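Local coordinates for protein Rho guanine nucleotide exchange factor 3 (Mus musculus, PDB 2Z0Q) that acts as a guanine nucleotide exchange factor for the small GTPases RhoA and RhoB, and is represented here by its DH-PH domain pair, at residues I18-A23 against R168-H173; L271-I276 against Q320-S325; D280-D285 against R312-N317. All coordinates share one frame; numbering follows the deposited sequence.

Contact 1: I18-A23 against R168-H173; sequences IKRQEA and REILRH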
loop_
_atom_site.group_PDB
_atom_site.type_symbol
_atom_site.label_atom_id
_atom_site.label_comp_id
_atom_site.label_asym_id
_atom_site.label_seq_id
_atom_site.Cartn_x
_atom_site.Cartn_y
_atom_site.Cartn_z
ATOM N N ILE A 18 -32.737 1.224 -14.603
ATOM C CA ILE A 18 -31.675 1.872 -15.374
ATOM C C ILE A 18 -30.429 1.968 -14.482
ATOM O O ILE A 18 -29.315 1.716 -14.942
ATOM C CB ILE A 18 -32.137 3.268 -15.861
ATOM C CG1 ILE A 18 -33.325 3.058 -16.842
ATOM C CG2 ILE A 18 -30.983 3.959 -16.610
ATOM C CD1 ILE A 18 -34.027 4.399 -17.265
ATOM N N LYS A 19 -30.616 2.282 -13.205
ATOM C CA LYS A 19 -29.481 2.331 -12.276
ATOM C C LYS A 19 -28.831 0.940 -12.098
ATOM O O LYS A 19 -27.606 0.836 -11.945
ATOM C CB LYS A 19 -29.909 2.890 -10.908
ATOM C CG LYS A 19 -30.301 4.365 -10.966
ATOM C CD LYS A 19 -30.799 4.821 -9.598
ATOM C CE LYS A 19 -31.359 6.226 -9.679
ATOM N NZ LYS A 19 -31.901 6.677 -8.336
ATOM N N ARG A 20 -29.639 -0.108 -12.138
ATOM C CA ARG A 20 -29.106 -1.463 -12.020
ATOM C C ARG A 20 -28.254 -1.765 -13.262
ATOM O O ARG A 20 -27.174 -2.291 -13.163
ATOM C CB ARG A 20 -30.233 -2.476 -11.975
ATOM C CG ARG A 20 -29.738 -3.865 -11.532
ATOM C CD ARG A 20 -30.890 -4.892 -11.446
ATOM N NE ARG A 20 -31.461 -5.276 -12.753
ATOM C CZ ARG A 20 -31.153 -6.381 -13.430
ATOM N NH1 ARG A 20 -30.267 -7.254 -12.974
ATOM N NH2 ARG A 20 -31.759 -6.630 -14.581
ATOM N N GLN A 21 -28.757 -1.390 -14.439
ATOM C CA GLN A 21 -27.974 -1.639 -15.663
ATOM C C GLN A 21 -26.694 -0.822 -15.644
ATOM O O GLN A 21 -25.661 -1.296 -16.100
ATOM C CB GLN A 21 -28.802 -1.374 -16.942
ATOM C CG GLN A 21 -29.987 -2.330 -17.128
ATOM C CD GLN A 21 -29.531 -3.778 -17.262
ATOM O OE1 GLN A 21 -28.570 -4.073 -17.952
ATOM N NE2 GLN A 21 -30.225 -4.680 -16.592
ATOM N N GLU A 22 -26.752 0.417 -15.139
ATOM C CA GLU A 22 -25.552 1.209 -15.021
ATOM C C GLU A 22 -24.534 0.500 -14.097
ATOM O O GLU A 22 -23.347 0.375 -14.421
ATOM C CB GLU A 22 -25.875 2.596 -14.436
ATOM C CG GLU A 22 -26.550 3.484 -15.475
ATOM C CD GLU A 22 -26.616 4.944 -15.021
ATOM O OE1 GLU A 22 -26.515 5.195 -13.805
ATOM O OE2 GLU A 22 -26.758 5.837 -15.893
ATOM N N ALA A 23 -25.019 0.021 -12.954
ATOM C CA ALA A 23 -24.119 -0.609 -12.003
ATOM C C ALA A 23 -23.436 -1.856 -12.593
ATOM O O ALA A 23 -22.265 -2.107 -12.328
ATOM C CB ALA A 23 -24.907 -0.966 -10.680
ATOM N N ARG A 168 -22.572 -4.070 -4.150
ATOM C CA ARG A 168 -23.727 -3.576 -3.419
ATOM C C ARG A 168 -24.499 -2.504 -4.239
ATOM O O ARG A 168 -25.706 -2.341 -4.088
ATOM C CB ARG A 168 -23.307 -3.029 -2.017
ATOM C CG ARG A 168 -24.512 -2.860 -1.127
ATOM C CD ARG A 168 -24.133 -2.438 0.299
ATOM N NE ARG A 168 -23.246 -3.390 0.953
ATOM C CZ ARG A 168 -21.938 -3.209 1.172
ATOM N NH1 ARG A 168 -21.297 -2.102 0.787
ATOM N NH2 ARG A 168 -21.256 -4.147 1.824
ATOM N N GLU A 169 -23.783 -1.774 -5.092
ATOM C CA GLU A 169 -24.417 -0.763 -5.963
ATOM C C GLU A 169 -25.369 -1.528 -6.914
ATOM O O GLU A 169 -26.460 -1.045 -7.207
ATOM C CB GLU A 169 -23.352 0.024 -6.716
ATOM C CG GLU A 169 -23.930 1.076 -7.731
ATOM C CD GLU A 169 -24.817 2.107 -7.033
ATOM O OE1 GLU A 169 -24.573 2.371 -5.830
ATOM O OE2 GLU A 169 -25.725 2.684 -7.682
ATOM N N ILE A 170 -24.980 -2.722 -7.391
ATOM C CA ILE A 170 -25.906 -3.508 -8.215
ATOM C C ILE A 170 -27.089 -4.015 -7.356
ATOM O O ILE A 170 -28.265 -3.908 -7.727
ATOM C CB ILE A 170 -25.222 -4.739 -8.849
ATOM C CG1 ILE A 170 -23.962 -4.307 -9.618
ATOM C CG2 ILE A 170 -26.218 -5.453 -9.754
ATOM C CD1 ILE A 170 -23.083 -5.494 -10.103
ATOM N N LEU A 171 -26.748 -4.553 -6.180
ATOM C CA LEU A 171 -27.763 -5.113 -5.289
ATOM C C LEU A 171 -28.867 -4.120 -4.911
ATOM O O LEU A 171 -30.056 -4.461 -4.888
ATOM C CB LEU A 171 -27.065 -5.603 -3.989
ATOM C CG LEU A 171 -28.059 -6.097 -2.920
ATOM C CD1 LEU A 171 -28.891 -7.274 -3.412
ATOM C CD2 LEU A 171 -27.246 -6.503 -1.704
ATOM N N ARG A 172 -28.482 -2.883 -4.594
ATOM C CA ARG A 172 -29.511 -1.948 -4.143
ATOM C C ARG A 172 -30.518 -1.562 -5.211
ATOM O O ARG A 172 -31.591 -1.084 -4.896
ATOM C CB ARG A 172 -28.897 -0.693 -3.472
ATOM C CG ARG A 172 -28.108 0.265 -4.366
ATOM C CD ARG A 172 -27.797 1.587 -3.571
ATOM N NE ARG A 172 -27.148 1.269 -2.293
ATOM C CZ ARG A 172 -25.837 1.081 -2.135
ATOM N NH1 ARG A 172 -25.005 1.201 -3.164
ATOM N NH2 ARG A 172 -25.357 0.706 -0.937
ATOM N N HIS A 173 -30.199 -1.805 -6.473
ATOM C CA HIS A 173 -31.164 -1.511 -7.542
ATOM C C HIS A 173 -31.748 -2.819 -8.102
ATOM O O HIS A 173 -32.437 -2.834 -9.131
ATOM C CB HIS A 173 -30.494 -0.712 -8.644
ATOM C CG HIS A 173 -29.856 0.543 -8.152
ATOM N ND1 HIS A 173 -30.568 1.523 -7.501
ATOM C CD2 HIS A 173 -28.563 0.952 -8.166
ATOM C CE1 HIS A 173 -29.739 2.482 -7.130
ATOM N NE2 HIS A 173 -28.518 2.161 -7.520
HETATM O O HOH W 1 -26.042 2.614 -10.381
#
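Two nearly antiparallel helices of the DH domain meet where Lys19, Arg20 and Ala23 of helix 15-51 face Glu169 and Ile170 near the end of helix 155-172 and His173 just after it. Lys19 CB sits 3.5 Å from the centroid of the His173 ring, 6° off the normal, in a CH-pi contact, and the extended lysine chain then slants across toward the CE1 side, where CD is 3.6 Å from His173 CE1. In the ring plane, His173 NE2 donates to Glu169 OE2 at 2.8 Å, which helps to fix the ring's rotation, though OE2 is met from above the carboxylate plane; Glu169 reaches back by bending at chi2 (59°). Such packing belongs to the all-helical DH bundle; the axes of the two short helical segments pass 8.3 Å apart, an approach that the small Ala23 probably helps to allow: its methyl lies 3.6 Å from Ile170 CG1 and meets Glu169 CG. Arg20, CG anti to the backbone N (chi1 -167°), sets CB, CG and CD against the His173 carbonyl oxygen, CD nearest at 3.5 Å from His173 O, while its guanidinium salt-bridges Glu17. A water joins Lys19 O to Glu169 OE2.

Contact 2: L271-I276 against Q320-S325; sequences LYRQPI and QSQTHS. With SO4 (sulfate ion), chain D; SO4 (sulfate ion), chain C.
Gln322, on a strand of the PH-domain beta-sheet, reaches with an extended chain toward the loop 271-276. Gln322 NE2 donates to Gln274 O at 2.9 Å and 167°, the acceptor in the amide plane, though the donor is tilted from the carbonyl plane of Gln274, whereas Gln322 OE1 receives His324 NE2 on a lone pair at 2.7 Å. A glutamine suits this buried place because it offers a donor and an acceptor, and the second bond holds the imidazole's rotation. Arg273 crosses Gln322 obliquely, guanidinium and amide planes 59° apart; its CB is 3.2 Å from Gln322 OE1, and its CG approaches His324 CE1 at the ring edge. Ile276 CD1 packs beside the amide, 3.6 Å from Gln322 OE1. The side chains of Gln274 and Gln320 cross at about a right angle, and a water bridges Gln274 OE1, Gln320 O and Gln322 NE2. Chi2 (-78°) turns Arg273 CD aside; the guanidinium has a sulfate at two of its edges, and NH1, over the centre of the Tyr272 ring, donates to Tyr272 O. Tyr272 OH donates to one sulfate; to the other, Arg273 NE donates at 2.8 Å to O3 and Thr323 N at 3.0 Å to O4.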
loop_
_atom_site.group_PDB
_atom_site.type_symbol
_atom_site.label_atom_id
_atom_site.label_comp_id
_atom_site.label_asym_id
_atom_site.label_seq_id
_atom_site.Cartn_x
_atom_site.Cartn_y
_atom_site.Cartn_z
ATOM N N LEU A 271 19.826 0.562 12.434
ATOM C CA LEU A 271 19.312 1.491 13.454
ATOM C C LEU A 271 20.244 2.700 13.569
ATOM O O LEU A 271 21.469 2.544 13.648
ATOM C CB LEU A 271 19.129 0.813 14.809
ATOM C CG LEU A 271 17.693 0.273 15.001
ATOM C CD1 LEU A 271 17.482 -0.942 14.099
ATOM C CD2 LEU A 271 17.439 -0.059 16.459
ATOM N N TYR A 272 19.645 3.897 13.578
ATOM C CA TYR A 272 20.399 5.169 13.657
ATOM C C TYR A 272 20.677 5.603 15.111
ATOM O O TYR A 272 21.684 6.275 15.397
ATOM C CB TYR A 272 19.586 6.224 12.902
ATOM C CG TYR A 272 20.216 7.584 12.735
ATOM C CD1 TYR A 272 21.387 7.734 11.996
ATOM C CD2 TYR A 272 19.569 8.739 13.217
ATOM C CE1 TYR A 272 21.913 8.997 11.720
ATOM C CE2 TYR A 272 20.086 10.035 12.939
ATOM C CZ TYR A 272 21.255 10.142 12.188
ATOM O OH TYR A 272 21.757 11.356 11.837
ATOM N N ARG A 273 19.781 5.229 16.013
ATOM C CA ARG A 273 19.888 5.513 17.443
ATOM C C ARG A 273 19.153 4.387 18.118
ATOM O O ARG A 273 18.560 3.516 17.451
ATOM C CB ARG A 273 19.205 6.838 17.812
ATOM C CG ARG A 273 19.799 8.034 17.122
ATOM C CD ARG A 273 21.108 8.486 17.784
ATOM N NE ARG A 273 21.506 9.821 17.317
ATOM C CZ ARG A 273 22.164 10.065 16.190
ATOM N NH1 ARG A 273 22.517 9.066 15.380
ATOM N NH2 ARG A 273 22.505 11.317 15.887
ATOM N N GLN A 274 19.153 4.411 19.435
ATOM C CA GLN A 274 18.425 3.400 20.184
ATOM C C GLN A 274 16.937 3.662 19.997
ATOM O O GLN A 274 16.506 4.794 19.776
ATOM C CB GLN A 274 18.812 3.474 21.642
ATOM C CG GLN A 274 20.324 3.316 21.767
ATOM C CD GLN A 274 20.788 3.385 23.191
ATOM O OE1 GLN A 274 20.137 3.992 24.028
ATOM N NE2 GLN A 274 21.940 2.774 23.473
ATOM N N PRO A 275 16.130 2.604 20.042
ATOM C CA PRO A 275 14.683 2.775 19.860
ATOM C C PRO A 275 14.067 3.670 20.940
ATOM O O PRO A 275 14.540 3.679 22.078
ATOM C CB PRO A 275 14.146 1.336 19.971
ATOM C CG PRO A 275 15.306 0.483 19.602
ATOM C CD PRO A 275 16.491 1.186 20.222
ATOM N N ILE A 276 13.009 4.399 20.579
ATOM C CA ILE A 276 12.290 5.257 21.508
ATOM C C ILE A 276 10.908 4.666 21.861
ATOM O O ILE A 276 10.016 4.601 21.018
ATOM C CB ILE A 276 12.085 6.686 20.905
ATOM C CG1 ILE A 276 13.463 7.333 20.660
ATOM C CG2 ILE A 276 11.190 7.542 21.826
ATOM C CD1 ILE A 276 13.350 8.595 19.838
ATOM N N GLN A 320 22.040 9.245 27.040
ATOM C CA GLN A 320 21.646 8.786 25.723
ATOM C C GLN A 320 20.368 9.506 25.224
ATOM O O GLN A 320 19.720 9.024 24.313
ATOM C CB GLN A 320 21.410 7.268 25.758
ATOM C CG GLN A 320 22.627 6.399 26.130
ATOM C CD GLN A 320 23.686 6.331 25.017
ATOM O OE1 GLN A 320 24.502 7.254 24.849
ATOM N NE2 GLN A 320 23.667 5.238 24.248
ATOM N N SER A 321 20.015 10.642 25.811
ATOM C CA SER A 321 18.809 11.375 25.351
ATOM C C SER A 321 18.958 11.693 23.871
ATOM O O SER A 321 20.069 11.828 23.378
ATOM C CB SER A 321 18.634 12.670 26.125
ATOM O OG SER A 321 18.339 12.411 27.461
ATOM N N GLN A 322 17.830 11.823 23.183
ATOM C CA GLN A 322 17.855 12.054 21.746
ATOM C C GLN A 322 16.849 13.113 21.362
ATOM O O GLN A 322 15.859 13.324 22.056
ATOM C CB GLN A 322 17.397 10.798 20.976
ATOM C CG GLN A 322 18.217 9.556 21.043
ATOM C CD GLN A 322 17.482 8.394 20.373
ATOM O OE1 GLN A 322 16.914 8.558 19.293
ATOM N NE2 GLN A 322 17.486 7.225 21.018
ATOM N N THR A 323 17.121 13.756 20.238
ATOM C CA THR A 323 16.139 14.656 19.678
ATOM C C THR A 323 16.299 14.574 18.152
ATOM O O THR A 323 17.406 14.562 17.648
ATOM C CB THR A 323 16.265 16.111 20.197
ATOM O OG1 THR A 323 15.100 16.846 19.767
ATOM C CG2 THR A 323 17.559 16.810 19.724
ATOM N N HIS A 324 15.175 14.528 17.433
ATOM C CA HIS A 324 15.208 14.445 15.970
ATOM C C HIS A 324 14.201 15.413 15.355
ATOM O O HIS A 324 13.053 15.455 15.795
ATOM C CB HIS A 324 14.804 13.039 15.545
ATOM C CG HIS A 324 15.680 11.976 16.108
ATOM N ND1 HIS A 324 16.895 11.643 15.552
ATOM C CD2 HIS A 324 15.543 11.210 17.215
ATOM C CE1 HIS A 324 17.470 10.712 16.298
ATOM N NE2 HIS A 324 16.669 10.434 17.314
ATOM N N SER A 325 14.637 16.198 14.377
ATOM C CA SER A 325 13.753 17.121 13.635
ATOM C C SER A 325 13.634 16.395 12.300
ATOM O O SER A 325 14.618 16.270 11.599
ATOM C CB SER A 325 14.433 18.486 13.472
ATOM O OG SER A 325 14.473 19.102 14.742
HETATM S S SO4 D . 20.802 12.659 19.108
HETATM O O1 SO4 D . 21.836 12.099 20.051
HETATM O O2 SO4 D . 21.505 13.089 17.859
HETATM O O3 SO4 D . 19.850 11.583 18.742
HETATM O O4 SO4 D . 20.062 13.801 19.714
HETATM S S SO4 C . 24.855 11.530 12.903
HETATM O O1 SO4 C . 26.311 11.901 12.872
HETATM O O2 SO4 C . 24.329 11.462 11.487
HETATM O O3 SO4 C . 24.698 10.185 13.552
HETATM O O4 SO4 C . 24.132 12.565 13.721
HETATM O O HOH W 2 18.841 6.670 23.524
#

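Contact 3: D280-D285 against R312-N317; sequences DLTLED and RVSFKN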
loop_
_atom_site.group_PDB
_atom_site.type_symbol
_atom_site.label_atom_id
_atom_site.label_comp_id
_atom_site.label_asym_id
_atom_site.label_seq_id
_atom_site.Cartn_x
_atom_site.Cartn_y
_atom_site.Cartn_z
ATOM N N ASP A 280 7.485 7.104 26.161
ATOM C CA ASP A 280 8.466 8.157 26.466
ATOM C C ASP A 280 8.750 9.067 25.266
ATOM O O ASP A 280 9.724 9.815 25.268
ATOM C CB ASP A 280 9.796 7.545 26.896
ATOM C CG ASP A 280 9.651 6.543 28.033
ATOM O OD1 ASP A 280 8.984 6.871 29.034
ATOM O OD2 ASP A 280 10.226 5.435 27.909
ATOM N N LEU A 281 7.929 9.000 24.233
ATOM C CA LEU A 281 8.196 9.796 23.032
ATOM C C LEU A 281 7.482 11.153 23.117
ATOM O O LEU A 281 6.257 11.213 23.175
ATOM C CB LEU A 281 7.729 8.998 21.803
ATOM C CG LEU A 281 7.985 9.464 20.360
ATOM C CD1 LEU A 281 7.441 8.427 19.365
ATOM C CD2 LEU A 281 7.275 10.805 20.147
ATOM N N THR A 282 8.249 12.239 23.119
ATOM C CA THR A 282 7.656 13.581 23.166
ATOM C C THR A 282 7.602 14.078 21.699
ATOM O O THR A 282 8.626 14.138 21.019
ATOM C CB THR A 282 8.531 14.532 23.997
ATOM O OG1 THR A 282 8.593 14.073 25.364
ATOM C CG2 THR A 282 7.946 15.948 23.958
ATOM N N LEU A 283 6.401 14.406 21.237
ATOM C CA LEU A 283 6.164 14.837 19.865
ATOM C C LEU A 283 5.840 16.313 19.870
ATOM O O LEU A 283 4.952 16.744 20.609
ATOM C CB LEU A 283 4.957 14.071 19.277
ATOM C CG LEU A 283 4.464 14.556 17.917
ATOM C CD1 LEU A 283 5.518 14.268 16.816
ATOM C CD2 LEU A 283 3.168 13.810 17.571
ATOM N N GLU A 284 6.555 17.088 19.076
ATOM C CA GLU A 284 6.301 18.534 18.992
ATOM C C GLU A 284 6.172 18.944 17.538
ATOM O O GLU A 284 6.992 18.591 16.710
ATOM C CB GLU A 284 7.445 19.305 19.679
ATOM C CG GLU A 284 7.418 19.041 21.188
ATOM C CD GLU A 284 8.660 19.522 21.937
ATOM O OE1 GLU A 284 9.749 19.514 21.349
ATOM O OE2 GLU A 284 8.525 19.860 23.153
ATOM N N ASP A 285 5.128 19.683 17.218
ATOM C CA ASP A 285 4.934 20.117 15.842
ATOM C C ASP A 285 5.828 21.310 15.614
ATOM O O ASP A 285 5.966 22.146 16.517
ATOM C CB ASP A 285 3.471 20.542 15.666
ATOM C CG ASP A 285 3.094 20.798 14.230
ATOM O OD1 ASP A 285 3.980 20.861 13.366
ATOM O OD2 ASP A 285 1.873 20.935 13.981
ATOM N N ARG A 312 9.172 17.373 15.504
ATOM C CA ARG A 312 10.248 16.950 16.381
ATOM C C ARG A 312 9.848 15.790 17.278
ATOM O O ARG A 312 8.766 15.741 17.826
ATOM C CB ARG A 312 10.693 18.135 17.269
ATOM C CG ARG A 312 11.976 17.863 18.110
ATOM C CD ARG A 312 12.380 19.044 19.026
ATOM N NE ARG A 312 12.124 20.426 18.569
ATOM C CZ ARG A 312 12.937 21.161 17.816
ATOM N NH1 ARG A 312 14.085 20.698 17.357
ATOM N NH2 ARG A 312 12.658 22.416 17.615
ATOM N N VAL A 313 10.749 14.841 17.405
ATOM C CA VAL A 313 10.544 13.739 18.300
ATOM C C VAL A 313 11.739 13.738 19.247
ATOM O O VAL A 313 12.875 13.797 18.801
ATOM C CB VAL A 313 10.509 12.389 17.569
ATOM C CG1 VAL A 313 10.515 11.321 18.565
ATOM C CG2 VAL A 313 9.230 12.268 16.681
ATOM N N SER A 314 11.483 13.679 20.556
ATOM C CA SER A 314 12.595 13.658 21.504
ATOM C C SER A 314 12.350 12.599 22.591
ATOM O O SER A 314 11.214 12.162 22.856
ATOM C CB SER A 314 12.813 15.068 22.086
ATOM O OG SER A 314 11.812 15.401 23.006
ATOM N N PHE A 315 13.438 12.172 23.190
ATOM C CA PHE A 315 13.433 11.113 24.169
ATOM C C PHE A 315 14.449 11.432 25.260
ATOM O O PHE A 315 15.654 11.611 25.009
ATOM C CB PHE A 315 13.792 9.826 23.418
ATOM C CG PHE A 315 14.014 8.631 24.289
ATOM C CD1 PHE A 315 13.140 8.339 25.318
ATOM C CD2 PHE A 315 15.041 7.724 23.984
ATOM C CE1 PHE A 315 13.270 7.142 26.052
ATOM C CE2 PHE A 315 15.176 6.527 24.707
ATOM C CZ PHE A 315 14.279 6.242 25.745
ATOM N N LYS A 316 13.949 11.489 26.484
ATOM C CA LYS A 316 14.789 11.778 27.630
ATOM C C LYS A 316 15.308 10.434 28.129
ATOM O O LYS A 316 14.524 9.580 28.514
ATOM C CB LYS A 316 13.946 12.508 28.694
ATOM C CG LYS A 316 14.793 13.032 29.779
ATOM C CD LYS A 316 14.045 13.782 30.859
ATOM C CE LYS A 316 15.080 14.128 31.928
ATOM N NZ LYS A 316 14.389 14.540 33.128
ATOM N N ASN A 317 16.633 10.263 28.134
ATOM C CA ASN A 317 17.235 8.975 28.512
ATOM C C ASN A 317 18.652 9.226 29.018
ATOM O O ASN A 317 19.606 8.598 28.565
ATOM C CB ASN A 317 17.260 8.063 27.255
ATOM C CG ASN A 317 17.482 6.594 27.575
ATOM O OD1 ASN A 317 17.060 6.109 28.613
ATOM N ND2 ASN A 317 18.127 5.867 26.646
HETATM O O HOH W 3 11.173 11.141 27.104
HETATM O O HOH W 4 10.145 16.672 20.885
HETATM O O HOH W 5 10.117 21.802 19.842
#
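Thr282 to Glu284 pair with Arg312 to Ser314 as antiparallel strands, joined by four backbone hydrogen bonds. Thr282 and Ser314 bond in both directions, Thr282 N to Ser314 O at 3.0 Å; Glu284 and Arg312 do likewise, with Arg312 N to Glu284 O at 2.8 Å. Leu283 and Val313 form the non-hydrogen-bonded pair between them. On their face lie apolar contacts: Leu281 CG approaches Val313 CG1 to 3.6 Å, and branched aliphatic groups suit this side, where helix 331-345 packs on Leu281 and Leu283. Polar side chains fill the other face. Glu284 and Arg312 cross with carboxylate and guanidinium planes 86° apart in a long salt bridge, OE1 to NE 3.8 Å, which a water reinforces by donating to Glu284 OE1 and accepting from Arg312 NE. With CG anti to the backbone N (chi1 172°), Phe315 starts out toward Asp280, whose CB meets the ring edge 3.6 Å from Phe315 CE1; Asn317 CB lies over one ring face toward the rim, and Ile276 also touches the ring. An alanine here would probably open a gap between these three neighbours. The pair belongs to the curled, largely antiparallel sheet that, with its C-terminal helix, marks the PH fold.

How the contacts relate
Contact 1 belongs to the DH domain, whereas contacts 2 and 3 share the PH domain on the opposite side of the chain's centre. The centre of contact 1 is 54 Å from that of contact 2 and 51 Å from that of contact 3. Contacts 2 and 3 have centres only 9 Å apart and touch through neighbouring strands: His324 N lies 2.8 Å from Val313 O, a probable hydrogen bond, as does Gln322 N from Phe315 O. Contact 3 is nested within the chain loop that contact 2 closes. The two sulfates of contact 2, probably from the crystallisation liquor, lie at the PH domain, and the Arg312 side chain of contact 3 is about 4 Å from a bound sulfate.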